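PDB 3BWG: uncharacterized HTH-type transcriptional regulator yydK from Bacillus subtilis subsp. subtilis, which probably binds DNA through a GntR-type helix-turn-helix domain to regulate transcription, with a UTRA domain that may sense a small effector. Local coordinates for residues E110-N116 and P215-K220; F175-H181 and Y203-H209; Y125-V129 and V157-I161; K75-S79 and D89-F93. All coordinates share one frame; numbering follows the deposited sequence.

In the fold
Interactions 1, 2 and 3 all involve strands of the six-stranded antiparallel sheet of the UTRA domain. Interactions 1 and 2, with centres about 10 Å apart, share neighbouring strands: F216 N and F208 O lie 3.0 Å apart, and Y218 is hydrogen-bonded to E205. The side chains of K220 and Y203 each lie about 4 Å from a bound 1,2-ethanediol, probably from the crystallisation liquor, which may mark a pocket. Interaction 3 lies about 16 Å from interaction 1, centre to centre, where the sheet meets a turn between two short helices. Interaction 4 touches interaction 3 through E91 and S160; its Y77 reaches H181 in interaction 2 of the second subunit, tying linker to sheet across the dimer.

Interaction 1. Residues E110-N116 and P215-K220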
loop_
_atom_site.group_PDB
_atom_site.type_symbol
_atom_site.label_atom_id
_atom_site.label_comp_id
_atom_site.label_asym_id
_atom_site.label_seq_id
_atom_site.Cartn_x
_atom_site.Cartn_y
_atom_site.Cartn_z
ATOM N N GLU B 110 -25.016 -0.360 3.459
ATOM C CA GLU B 110 -23.580 -0.434 3.230
ATOM C C GLU B 110 -22.766 0.829 3.639
ATOM O O GLU B 110 -21.701 0.729 4.260
ATOM C CB GLU B 110 -23.336 -0.778 1.768
ATOM C CG GLU B 110 -21.871 -0.674 1.354
ATOM C CD GLU B 110 -21.687 -0.798 -0.158
ATOM O OE1 GLU B 110 -20.936 -1.691 -0.589
ATOM O OE2 GLU B 110 -22.334 -0.036 -0.907
ATOM N N ALA B 111 -23.235 2.015 3.295
ATOM C CA ALA B 111 -22.420 3.214 3.590
ATOM C C ALA B 111 -22.488 3.482 5.087
ATOM O O ALA B 111 -21.525 3.976 5.684
ATOM C CB ALA B 111 -22.889 4.419 2.824
ATOM N N ALA B 112 -23.650 3.196 5.669
ATOM C CA ALA B 112 -23.912 3.446 7.102
ATOM C C ALA B 112 -22.952 2.599 7.933
ATOM O O ALA B 112 -22.363 3.075 8.913
ATOM C CB ALA B 112 -25.371 3.087 7.456
ATOM N N GLU B 113 -22.787 1.351 7.507
ATOM C CA GLU B 113 -21.952 0.390 8.188
ATOM C C GLU B 113 -20.486 0.772 8.030
ATOM O O GLU B 113 -19.742 0.759 9.001
ATOM C CB GLU B 113 -22.233 -1.037 7.676
ATOM C CG GLU B 113 -23.618 -1.616 8.123
ATOM C CD GLU B 113 -23.889 -3.010 7.537
ATOM O OE1 GLU B 113 -23.041 -3.492 6.735
ATOM O OE2 GLU B 113 -24.948 -3.634 7.827
ATOM N N ASN B 114 -20.067 1.122 6.814
ATOM C CA ASN B 114 -18.678 1.588 6.621
ATOM C C ASN B 114 -18.339 2.957 7.286
ATOM O O ASN B 114 -17.226 3.192 7.716
ATOM C CB ASN B 114 -18.304 1.581 5.147
ATOM C CG ASN B 114 -18.204 0.186 4.587
ATOM O OD1 ASN B 114 -17.137 -0.413 4.584
ATOM N ND2 ASN B 114 -19.319 -0.348 4.121
ATOM N N LEU B 115 -19.306 3.849 7.360
ATOM C CA LEU B 115 -19.146 5.093 8.107
ATOM C C LEU B 115 -19.407 4.953 9.603
ATOM O O LEU B 115 -19.228 5.902 10.352
ATOM C CB LEU B 115 -20.066 6.165 7.519
ATOM C CG LEU B 115 -19.679 6.619 6.113
ATOM C CD1 LEU B 115 -20.772 7.548 5.605
ATOM C CD2 LEU B 115 -18.250 7.299 6.106
ATOM N N ASN B 116 -19.868 3.781 10.036
ATOM C CA ASN B 116 -20.264 3.568 11.424
ATOM C C ASN B 116 -21.364 4.463 11.895
ATOM O O ASN B 116 -21.270 4.982 13.004
ATOM C CB ASN B 116 -19.092 3.888 12.368
ATOM C CG ASN B 116 -18.435 2.690 12.868
ATOM O OD1 ASN B 116 -17.745 1.976 12.115
ATOM N ND2 ASN B 116 -18.664 2.397 14.157
ATOM N N PRO B 215 -14.792 7.242 11.183
ATOM C CA PRO B 215 -14.872 7.330 9.713
ATOM C C PRO B 215 -15.507 8.648 9.307
ATOM O O PRO B 215 -16.368 9.160 10.031
ATOM C CB PRO B 215 -15.821 6.189 9.322
ATOM C CG PRO B 215 -15.893 5.283 10.489
ATOM C CD PRO B 215 -15.624 6.139 11.712
ATOM N N PHE B 216 -15.098 9.191 8.157
ATOM C CA PHE B 216 -15.748 10.397 7.605
ATOM C C PHE B 216 -16.148 10.265 6.126
ATOM O O PHE B 216 -17.005 11.023 5.652
ATOM C CB PHE B 216 -14.899 11.681 7.822
ATOM C CG PHE B 216 -13.634 11.754 6.977
ATOM C CD1 PHE B 216 -13.643 12.352 5.713
ATOM C CD2 PHE B 216 -12.443 11.253 7.461
ATOM C CE1 PHE B 216 -12.501 12.439 4.923
ATOM C CE2 PHE B 216 -11.261 11.321 6.670
ATOM C CZ PHE B 216 -11.309 11.919 5.393
ATOM N N ASP B 217 -15.537 9.310 5.418
ATOM C CA ASP B 217 -15.697 9.161 3.944
ATOM C C ASP B 217 -15.617 7.671 3.551
ATOM O O ASP B 217 -14.666 6.993 3.889
ATOM C CB ASP B 217 -14.607 10.001 3.243
ATOM C CG ASP B 217 -14.466 9.728 1.724
ATOM O OD1 ASP B 217 -15.292 9.074 1.088
ATOM O OD2 ASP B 217 -13.513 10.253 1.136
ATOM N N TYR B 218 -16.660 7.154 2.908
ATOM C CA TYR B 218 -16.664 5.847 2.313
ATOM C C TYR B 218 -16.848 6.092 0.839
ATOM O O TYR B 218 -17.815 6.754 0.429
ATOM C CB TYR B 218 -17.842 5.017 2.844
ATOM C CG TYR B 218 -18.034 3.709 2.144
ATOM C CD1 TYR B 218 -17.004 2.761 2.117
ATOM C CD2 TYR B 218 -19.250 3.393 1.533
ATOM C CE1 TYR B 218 -17.165 1.556 1.462
ATOM C CE2 TYR B 218 -19.429 2.196 0.901
ATOM C CZ TYR B 218 -18.391 1.274 0.880
ATOM O OH TYR B 218 -18.569 0.042 0.266
ATOM N N SER B 219 -15.946 5.537 0.036
ATOM C CA SER B 219 -16.033 5.689 -1.408
ATOM C C SER B 219 -15.941 4.338 -2.133
ATOM O O SER B 219 -15.346 3.354 -1.627
ATOM C CB SER B 219 -14.963 6.669 -1.899
ATOM O OG SER B 219 -13.709 6.036 -1.909
ATOM N N LYS B 220 -16.566 4.302 -3.313
ATOM C CA LYS B 220 -16.608 3.143 -4.191
ATOM C C LYS B 220 -16.153 3.620 -5.541
ATOM O O LYS B 220 -16.802 4.469 -6.143
ATOM C CB LYS B 220 -18.031 2.646 -4.288
ATOM C CG LYS B 220 -18.493 2.041 -2.966
ATOM C CD LYS B 220 -20.011 2.096 -2.807
ATOM C CE LYS B 220 -20.758 1.442 -3.939
ATOM N NZ LYS B 220 -21.020 0.013 -3.638
HETATM O O HOH W 1 -18.900 8.760 10.535
#
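The NZ atom of K220 is gripped by a salt bridge to OE2 of E110 at 3.0 Å, by a weak bond to OE1 of the same carboxylate, and by a hydrogen bond to Y203 OH. NZ arrives on the syn side of OE2, 20° out of the carboxylate plane. E110 reaches it with an extended chain, its CG set opposite the backbone N (chi1 171°) and directed at the strand. Nearby, E110 OE1 stands 3.1 Å from Y218 OH, whose hydroxyl is hydrogen-bonded to E205; the lysine probably eases the closeness of the two glutamates. Helix 109-114 here packs on the antiparallel UTRA sheet through strand 215-224, and the Y218 ring lies between them. N114 lies flat on that ring, its amide 8° from parallel, with CB 3.5 Å from Y218 CD1. An asparagine suits this place because its ND2 also turns back to E110 O, 2.6 Å away, while its OD1 meets R74 of the second subunit. Small A111 lets the helix approach the tyrosine closely. Beyond it, L115 CD2 presses on the strand backbone, 3.4 Å from D217 N. Water 1 joins the carbonyl oxygens of L115 and P215, donating to both.

Interaction 2. Residues F175-H181 and Y203-H209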
loop_
_atom_site.group_PDB
_atom_site.type_symbol
_atom_site.label_atom_id
_atom_site.label_comp_id
_atom_site.label_asym_id
_atom_site.label_seq_id
_atom_site.Cartn_x
_atom_site.Cartn_y
_atom_site.Cartn_z
ATOM N N PHE B 175 -5.959 7.472 9.378
ATOM C CA PHE B 175 -5.746 6.235 8.656
ATOM C C PHE B 175 -6.921 5.899 7.738
ATOM O O PHE B 175 -8.041 6.421 7.906
ATOM C CB PHE B 175 -5.442 5.107 9.632
ATOM C CG PHE B 175 -6.545 4.842 10.633
ATOM C CD1 PHE B 175 -7.528 3.897 10.372
ATOM C CD2 PHE B 175 -6.568 5.510 11.866
ATOM C CE1 PHE B 175 -8.537 3.627 11.307
ATOM C CE2 PHE B 175 -7.587 5.250 12.817
ATOM C CZ PHE B 175 -8.575 4.329 12.530
ATOM N N SER B 176 -6.651 5.036 6.762
ATOM C CA SER B 176 -7.658 4.541 5.853
ATOM C C SER B 176 -7.445 3.045 5.574
ATOM O O SER B 176 -6.325 2.550 5.562
ATOM C CB SER B 176 -7.598 5.302 4.502
ATOM O OG SER B 176 -6.258 5.329 4.072
ATOM N N ASP B 177 -8.548 2.363 5.294
ATOM C CA ASP B 177 -8.555 0.993 4.808
ATOM C C ASP B 177 -9.018 0.917 3.353
ATOM O O ASP B 177 -10.068 1.474 3.027
ATOM C CB ASP B 177 -9.477 0.186 5.727
ATOM C CG ASP B 177 -9.023 0.264 7.213
ATOM O OD1 ASP B 177 -7.795 0.223 7.494
ATOM O OD2 ASP B 177 -9.891 0.415 8.095
ATOM N N LEU B 178 -8.266 0.231 2.481
ATOM C CA LEU B 178 -8.693 0.010 1.079
ATOM C C LEU B 178 -8.901 -1.463 0.812
ATOM O O LEU B 178 -8.054 -2.279 1.222
ATOM C CB LEU B 178 -7.676 0.563 0.063
ATOM C CG LEU B 178 -7.580 2.062 -0.244
ATOM C CD1 LEU B 178 -7.322 2.885 1.071
ATOM C CD2 LEU B 178 -6.527 2.400 -1.309
ATOM N N PHE B 179 -10.046 -1.779 0.180
ATOM C CA PHE B 179 -10.471 -3.093 -0.249
ATOM C C PHE B 179 -10.519 -3.109 -1.779
ATOM O O PHE B 179 -11.193 -2.265 -2.399
ATOM C CB PHE B 179 -11.819 -3.450 0.399
ATOM C CG PHE B 179 -11.771 -3.361 1.928
ATOM C CD1 PHE B 179 -11.203 -4.381 2.662
ATOM C CD2 PHE B 179 -12.221 -2.222 2.594
ATOM C CE1 PHE B 179 -11.116 -4.301 4.073
ATOM C CE2 PHE B 179 -12.134 -2.097 3.968
ATOM C CZ PHE B 179 -11.590 -3.156 4.720
ATOM N N LEU B 180 -9.709 -3.989 -2.366
ATOM C CA LEU B 180 -9.479 -4.058 -3.824
ATOM C C LEU B 180 -10.076 -5.311 -4.424
ATOM O O LEU B 180 -9.880 -6.406 -3.903
ATOM C CB LEU B 180 -7.974 -4.016 -4.131
ATOM C CG LEU B 180 -7.202 -2.692 -4.085
ATOM C CD1 LEU B 180 -6.968 -2.157 -2.678
ATOM C CD2 LEU B 180 -5.873 -2.887 -4.744
ATOM N N HIS B 181 -10.802 -5.137 -5.529
ATOM C CA HIS B 181 -11.492 -6.209 -6.225
ATOM C C HIS B 181 -11.188 -6.020 -7.707
ATOM O O HIS B 181 -11.054 -4.896 -8.174
ATOM C CB HIS B 181 -13.025 -6.172 -5.979
ATOM C CG HIS B 181 -13.421 -6.008 -4.534
ATOM N ND1 HIS B 181 -13.590 -4.767 -3.947
ATOM C CD2 HIS B 181 -13.718 -6.919 -3.570
ATOM C CE1 HIS B 181 -13.935 -4.918 -2.675
ATOM N NE2 HIS B 181 -14.008 -6.212 -2.418
ATOM N N TYR B 203 -11.716 -2.189 -8.822
ATOM C CA TYR B 203 -12.797 -1.659 -8.058
ATOM C C TYR B 203 -12.354 -1.572 -6.600
ATOM O O TYR B 203 -12.076 -2.575 -5.958
ATOM C CB TYR B 203 -14.038 -2.563 -8.220
ATOM C CG TYR B 203 -15.120 -2.196 -7.244
ATOM C CD1 TYR B 203 -15.665 -0.908 -7.267
ATOM C CD2 TYR B 203 -15.566 -3.093 -6.267
ATOM C CE1 TYR B 203 -16.631 -0.511 -6.342
ATOM C CE2 TYR B 203 -16.561 -2.709 -5.341
ATOM C CZ TYR B 203 -17.083 -1.410 -5.407
ATOM O OH TYR B 203 -18.071 -0.949 -4.561
ATOM N N ILE B 204 -12.258 -0.360 -6.084
ATOM C CA ILE B 204 -11.740 -0.149 -4.718
ATOM C C ILE B 204 -12.786 0.507 -3.862
ATOM O O ILE B 204 -13.389 1.512 -4.296
ATOM C CB ILE B 204 -10.468 0.783 -4.739
ATOM C CG1 ILE B 204 -9.437 0.253 -5.748
ATOM C CG2 ILE B 204 -9.869 1.035 -3.264
ATOM C CD1 ILE B 204 -8.169 1.017 -5.776
ATOM N N GLU B 205 -13.000 -0.067 -2.670
ATOM C CA GLU B 205 -13.698 0.587 -1.568
ATOM C C GLU B 205 -12.751 1.087 -0.510
ATOM O O GLU B 205 -11.910 0.314 0.007
ATOM C CB GLU B 205 -14.697 -0.356 -0.926
ATOM C CG GLU B 205 -15.768 -0.792 -1.882
ATOM C CD GLU B 205 -16.445 -2.029 -1.373
ATOM O OE1 GLU B 205 -15.932 -3.148 -1.597
ATOM O OE2 GLU B 205 -17.463 -1.886 -0.678
ATOM N N SER B 206 -12.882 2.380 -0.183
ATOM C CA SER B 206 -12.030 3.000 0.796
ATOM C C SER B 206 -12.797 3.528 2.005
ATOM O O SER B 206 -13.859 4.131 1.872
ATOM C CB SER B 206 -11.249 4.163 0.178
ATOM O OG SER B 206 -10.580 3.741 -0.993
ATOM N N ILE B 207 -12.228 3.355 3.182
ATOM C CA ILE B 207 -12.801 4.033 4.378
ATOM C C ILE B 207 -11.707 4.931 4.930
ATOM O O ILE B 207 -10.630 4.437 5.303
ATOM C CB ILE B 207 -13.311 3.059 5.455
ATOM C CG1 ILE B 207 -14.395 2.150 4.910
ATOM C CG2 ILE B 207 -13.934 3.793 6.623
ATOM C CD1 ILE B 207 -13.880 0.972 4.150
ATOM N N PHE B 208 -11.963 6.231 4.913
ATOM C CA PHE B 208 -11.034 7.208 5.483
ATOM C C PHE B 208 -11.523 7.614 6.873
ATOM O O PHE B 208 -12.732 7.767 7.100
ATOM C CB PHE B 208 -10.849 8.410 4.547
ATOM C CG PHE B 208 -10.202 8.044 3.224
ATOM C CD1 PHE B 208 -8.835 8.234 3.022
ATOM C CD2 PHE B 208 -10.972 7.525 2.165
ATOM C CE1 PHE B 208 -8.228 7.892 1.781
ATOM C CE2 PHE B 208 -10.371 7.205 0.901
ATOM C CZ PHE B 208 -9.000 7.362 0.740
ATOM N N HIS B 209 -10.584 7.724 7.807
ATOM C CA HIS B 209 -10.928 7.995 9.214
ATOM C C HIS B 209 -10.280 9.321 9.586
ATOM O O HIS B 209 -9.209 9.678 9.053
ATOM C CB HIS B 209 -10.402 6.872 10.163
ATOM C CG HIS B 209 -10.955 5.504 9.867
ATOM N ND1 HIS B 209 -10.484 4.713 8.834
ATOM C CD2 HIS B 209 -11.948 4.793 10.455
ATOM C CE1 HIS B 209 -11.162 3.578 8.800
ATOM N NE2 HIS B 209 -12.079 3.616 9.745
#
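Y203, within strand 200-210, is the hydrogen-bonded partner of H181: their backbones exchange two bonds and their side chains point the same way, the rings oblique. H181 ND1 adds a weak bond to Y203 O at 3.3 Å, while its NE2 is taken by Y77 of the second subunit. I204 turns to the other face, where a branched chain suits the greasy row: its CG2 lies 3.9 Å from L178 CG, and CG1 packs alongside L180. E205 pairs with F179 through two backbone bonds; its carboxylate is engaged by Y218 and by R74 of the second subunit. This regular antiparallel ladder joins strands 173-184 and 200-210 of the UTRA sheet, which runs on into a strand of the second subunit. S206 is small enough for L178 CG to settle 3.5 Å from its OG. I207 directs CD1 at the edge of the F179 ring, in its plane, 3.5 Å from CE2. F208 CD1 meets S176 CB at 3.5 Å. At H209, backbone N and ND1 both bond to F175 O, ND1 at 3.1 Å from above the carbonyl plane, and the ring forms an offset stack with F175, planes 21° apart. F175 CG sits between backbone N and carbonyl carbon (chi1 60°), which lays its ring over H209. A leucine at H209 would probably cost F175 O its second donor and the F175 ring its stacking partner on that face.

Interaction 3. Residues Y125-V129 and V157-I161; sequences YVKRV and VSHSI
R128, an arginine on strand 123-132 of the UTRA sheet, reaches across to the end of helix 154-157 and the turn that follows, binding carbonyl oxygens there. NH1 grips two of them: V157 O at 2.8 Å, approached from above the carbonyl plane, and H159 O at 3.2 Å, which lies in the guanidinium plane. The group is long, flat and rich in donors, which suits it to carbonyl oxygens converging at this turn. I161 covers one face of it, CD1 resting 3.9 Å from CZ. Beside this polar grip V126 and V157 pass in opposite senses, CG2 against CG1 at 3.9 Å, an apolar contact. The arginine leaves its strand with CG tucked between N and C (chi1 76°), then runs straight out to NE, where a salt bridge from E140 on the adjacent strand helps fix its rotation. H159 ND1 is tied back to E155 O, which steadies the turn. Water 2 accepts from R128 NH2 at 2.9 Å and from I161 N at 3.1 Å.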
loop_
_atom_site.group_PDB
_atom_site.type_symbol
_atom_site.label_atom_id
_atom_site.label_comp_id
_atom_site.label_asym_id
_atom_site.label_seq_id
_atom_site.Cartn_x
_atom_site.Cartn_y
_atom_site.Cartn_z
ATOM N N TYR B 125 -23.794 12.885 -0.531
ATOM C CA TYR B 125 -23.542 11.850 -1.516
ATOM C C TYR B 125 -22.929 12.462 -2.740
ATOM O O TYR B 125 -23.457 13.429 -3.267
ATOM C CB TYR B 125 -24.856 11.158 -1.896
ATOM C CG TYR B 125 -24.776 10.251 -3.102
ATOM C CD1 TYR B 125 -24.247 8.965 -2.980
ATOM C CD2 TYR B 125 -25.263 10.659 -4.363
ATOM C CE1 TYR B 125 -24.167 8.134 -4.057
ATOM C CE2 TYR B 125 -25.204 9.801 -5.461
ATOM C CZ TYR B 125 -24.637 8.541 -5.289
ATOM O OH TYR B 125 -24.544 7.628 -6.314
ATOM N N VAL B 126 -21.832 11.890 -3.220
ATOM C CA VAL B 126 -21.269 12.387 -4.467
ATOM C C VAL B 126 -21.050 11.316 -5.522
ATOM O O VAL B 126 -20.660 10.185 -5.211
ATOM C CB VAL B 126 -20.074 13.425 -4.281
ATOM C CG1 VAL B 126 -19.810 13.757 -2.836
ATOM C CG2 VAL B 126 -18.827 13.104 -5.120
ATOM N N LYS B 127 -21.427 11.640 -6.750
ATOM C CA LYS B 127 -21.254 10.740 -7.859
ATOM C C LYS B 127 -20.489 11.566 -8.909
ATOM O O LYS B 127 -20.948 12.659 -9.294
ATOM C CB LYS B 127 -22.613 10.285 -8.386
ATOM C CG LYS B 127 -22.491 9.290 -9.545
ATOM C CD LYS B 127 -23.794 9.062 -10.337
ATOM C CE LYS B 127 -24.684 8.052 -9.614
ATOM N NZ LYS B 127 -25.924 7.838 -10.447
ATOM N N ARG B 128 -19.315 11.084 -9.330
ATOM C CA ARG B 128 -18.508 11.846 -10.268
ATOM C C ARG B 128 -17.613 10.970 -11.142
ATOM O O ARG B 128 -17.202 9.850 -10.761
ATOM C CB ARG B 128 -17.719 12.961 -9.545
ATOM C CG ARG B 128 -16.501 12.533 -8.754
ATOM C CD ARG B 128 -15.929 13.664 -7.926
ATOM N NE ARG B 128 -14.960 13.096 -6.987
ATOM C CZ ARG B 128 -13.987 13.759 -6.373
ATOM N NH1 ARG B 128 -13.824 15.062 -6.569
ATOM N NH2 ARG B 128 -13.179 13.096 -5.558
ATOM N N VAL B 129 -17.366 11.457 -12.342
ATOM C CA VAL B 129 -16.397 10.835 -13.219
ATOM C C VAL B 129 -15.206 11.742 -13.141
ATOM O O VAL B 129 -15.338 12.988 -13.156
ATOM C CB VAL B 129 -16.912 10.696 -14.681
ATOM C CG1 VAL B 129 -15.855 10.019 -15.630
ATOM C CG2 VAL B 129 -18.241 9.920 -14.701
ATOM N N VAL B 157 -16.296 19.637 -4.742
ATOM C CA VAL B 157 -16.449 18.277 -5.268
ATOM C C VAL B 157 -15.959 18.105 -6.739
ATOM O O VAL B 157 -15.689 17.001 -7.181
ATOM C CB VAL B 157 -17.918 17.872 -5.090
ATOM C CG1 VAL B 157 -18.283 16.836 -6.018
ATOM C CG2 VAL B 157 -18.203 17.449 -3.598
ATOM N N SER B 158 -15.810 19.188 -7.489
ATOM C CA SER B 158 -15.080 19.083 -8.753
ATOM C C SER B 158 -13.574 19.265 -8.601
ATOM O O SER B 158 -12.841 19.103 -9.560
ATOM C CB SER B 158 -15.635 19.978 -9.844
ATOM O OG SER B 158 -16.071 21.166 -9.328
ATOM N N HIS B 159 -13.111 19.563 -7.391
ATOM C CA HIS B 159 -11.673 19.613 -7.139
ATOM C C HIS B 159 -11.204 18.563 -6.120
ATOM O O HIS B 159 -11.605 17.404 -6.208
ATOM C CB HIS B 159 -11.267 21.048 -6.810
ATOM C CG HIS B 159 -11.554 21.992 -7.931
ATOM N ND1 HIS B 159 -12.650 22.831 -7.943
ATOM C CD2 HIS B 159 -10.921 22.184 -9.119
ATOM C CE1 HIS B 159 -12.660 23.521 -9.072
ATOM N NE2 HIS B 159 -11.627 23.141 -9.805
ATOM N N SER B 160 -10.379 18.962 -5.157
ATOM C CA SER B 160 -9.937 18.072 -4.082
ATOM C C SER B 160 -10.793 18.227 -2.835
ATOM O O SER B 160 -10.706 19.223 -2.093
ATOM C CB SER B 160 -8.463 18.292 -3.745
ATOM O OG SER B 160 -8.041 17.275 -2.853
ATOM N N ILE B 161 -11.626 17.231 -2.588
ATOM C CA ILE B 161 -12.481 17.255 -1.404
ATOM C C ILE B 161 -11.617 17.238 -0.104
ATOM O O ILE B 161 -11.897 17.966 0.828
ATOM C CB ILE B 161 -13.533 16.062 -1.460
ATOM C CG1 ILE B 161 -14.417 16.212 -2.714
ATOM C CG2 ILE B 161 -14.382 15.970 -0.155
ATOM C CD1 ILE B 161 -15.391 15.091 -2.962
HETATM O O HOH W 2 -11.140 14.656 -4.180
#

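Interaction 4. Residues K75-S79 and D89-F93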
loop_
_atom_site.group_PDB
_atom_site.type_symbol
_atom_site.label_atom_id
_atom_site.label_comp_id
_atom_site.label_asym_id
_atom_site.label_seq_id
_atom_site.Cartn_x
_atom_site.Cartn_y
_atom_site.Cartn_z
ATOM N N LYS B 75 7.757 5.672 -13.524
ATOM C CA LYS B 75 7.095 6.964 -13.569
ATOM C C LYS B 75 5.659 6.680 -13.981
ATOM O O LYS B 75 5.380 5.644 -14.617
ATOM C CB LYS B 75 7.794 7.865 -14.614
ATOM C CG LYS B 75 8.686 8.930 -14.038
ATOM C CD LYS B 75 9.999 9.258 -14.792
ATOM C CE LYS B 75 9.970 9.220 -16.296
ATOM N NZ LYS B 75 10.954 10.264 -16.828
ATOM N N GLY B 76 4.739 7.570 -13.638
ATOM C CA GLY B 76 3.394 7.512 -14.234
ATOM C C GLY B 76 2.448 6.576 -13.545
ATOM O O GLY B 76 1.367 6.293 -14.070
ATOM N N TYR B 77 2.873 6.067 -12.388
ATOM C CA TYR B 77 2.022 5.263 -11.474
ATOM C C TYR B 77 1.317 6.174 -10.439
ATOM O O TYR B 77 1.917 7.103 -9.885
ATOM C CB TYR B 77 2.860 4.194 -10.736
ATOM C CG TYR B 77 3.307 3.017 -11.589
ATOM C CD1 TYR B 77 2.528 1.866 -11.671
ATOM C CD2 TYR B 77 4.510 3.040 -12.293
ATOM C CE1 TYR B 77 2.902 0.766 -12.414
ATOM C CE2 TYR B 77 4.899 1.915 -13.055
ATOM C CZ TYR B 77 4.086 0.799 -13.105
ATOM O OH TYR B 77 4.431 -0.314 -13.832
ATOM N N ILE B 78 0.030 5.917 -10.212
ATOM C CA ILE B 78 -0.731 6.645 -9.187
ATOM C C ILE B 78 -0.449 5.962 -7.847
ATOM O O ILE B 78 -0.490 4.720 -7.712
ATOM C CB ILE B 78 -2.270 6.635 -9.430
ATOM C CG1 ILE B 78 -2.636 7.246 -10.801
ATOM C CG2 ILE B 78 -3.035 7.322 -8.249
ATOM C CD1 ILE B 78 -3.824 6.518 -11.439
ATOM N N SER B 79 -0.124 6.790 -6.876
ATOM C CA SER B 79 0.080 6.339 -5.531
ATOM C C SER B 79 -1.233 5.770 -4.959
ATOM O O SER B 79 -2.231 6.463 -4.788
ATOM C CB SER B 79 0.630 7.489 -4.692
ATOM O OG SER B 79 0.651 7.049 -3.347
ATOM N N ASP B 89 -0.135 11.328 -5.189
ATOM C CA ASP B 89 -0.024 11.423 -6.640
ATOM C C ASP B 89 -1.300 12.005 -7.239
ATOM O O ASP B 89 -1.266 13.076 -7.871
ATOM C CB ASP B 89 0.273 10.053 -7.259
ATOM C CG ASP B 89 1.760 9.815 -7.486
ATOM O OD1 ASP B 89 2.191 8.639 -7.453
ATOM O OD2 ASP B 89 2.501 10.795 -7.722
ATOM N N LEU B 90 -2.413 11.295 -7.006
ATOM C CA LEU B 90 -3.741 11.566 -7.588
ATOM C C LEU B 90 -3.997 13.040 -7.901
ATOM O O LEU B 90 -3.993 13.445 -9.075
ATOM C CB LEU B 90 -4.843 11.056 -6.649
ATOM C CG LEU B 90 -5.869 10.031 -7.147
ATOM C CD1 LEU B 90 -6.714 9.525 -5.944
ATOM C CD2 LEU B 90 -6.746 10.533 -8.310
ATOM N N GLU B 91 -4.186 13.833 -6.843
ATOM C CA GLU B 91 -4.616 15.228 -6.972
ATOM C C GLU B 91 -3.660 16.139 -7.751
ATOM O O GLU B 91 -4.083 17.182 -8.264
ATOM C CB GLU B 91 -4.967 15.813 -5.595
ATOM C CG GLU B 91 -6.216 15.171 -4.941
ATOM C CD GLU B 91 -7.466 15.138 -5.858
ATOM O OE1 GLU B 91 -8.254 14.173 -5.742
ATOM O OE2 GLU B 91 -7.662 16.061 -6.690
ATOM N N ASP B 92 -2.392 15.736 -7.861
ATOM C CA ASP B 92 -1.381 16.549 -8.583
ATOM C C ASP B 92 -1.003 16.073 -10.011
ATOM O O ASP B 92 -0.196 16.735 -10.705
ATOM C CB ASP B 92 -0.134 16.851 -7.716
ATOM C CG ASP B 92 -0.094 16.046 -6.419
ATOM O OD1 ASP B 92 -0.701 16.505 -5.421
ATOM O OD2 ASP B 92 0.557 14.974 -6.397
ATOM N N PHE B 93 -1.578 14.926 -10.422
ATOM C CA PHE B 93 -1.805 14.614 -11.843
ATOM C C PHE B 93 -2.773 15.706 -12.319
ATOM O O PHE B 93 -3.359 16.437 -11.493
ATOM C CB PHE B 93 -2.469 13.231 -12.037
ATOM C CG PHE B 93 -1.500 12.063 -12.112
ATOM C CD1 PHE B 93 -1.004 11.625 -13.343
ATOM C CD2 PHE B 93 -1.103 11.381 -10.952
ATOM C CE1 PHE B 93 -0.113 10.538 -13.421
ATOM C CE2 PHE B 93 -0.201 10.305 -11.024
ATOM C CZ PHE B 93 0.289 9.882 -12.261
HETATM O O HOH W 3 -3.361 8.913 -5.076
#
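I78 is the buried centre of this contact, and a branched aliphatic chain suits the spot because its two branches meet two different residues: CG1, beside the backbone N and anti to the carbonyl carbon (chi1 -58°), is sent to F93, 3.9 Å from CE2, while CG2 lies 4.1 Å from L90 CG. F93 leans toward the linker and brings the edge of its ring to Y77 O, 4.0 Å from CZ, and to the backbone of G76, whose positive phi is one that glycine adopts readily. With an alanine at F93, the side of I78 and the backbone of G76 would probably lose their cover, opening a gap beside the linker. Against this apolar cluster, the side at D89 is polar and exposed to solvent. D89 OD1 sits 3.0 Å from S79 N. Y77 O, also an acceptor, lies 2.9 Å from D89 OD1 without bonding to it. D89 O takes the backbone N of D92 and of F93 from opposite faces of its plane, which curls the loop into a 3-10 turn. Water 3 bridges S79 O and L90 N, at 2.7 and 3.2 Å. Strand 78-79 runs parallel to strand 230-234, while I78 and L90 both rest on L137 of strand 135-145 and F93 touches I132 of strand 123-132, joining the linker to the end of the UTRA sheet.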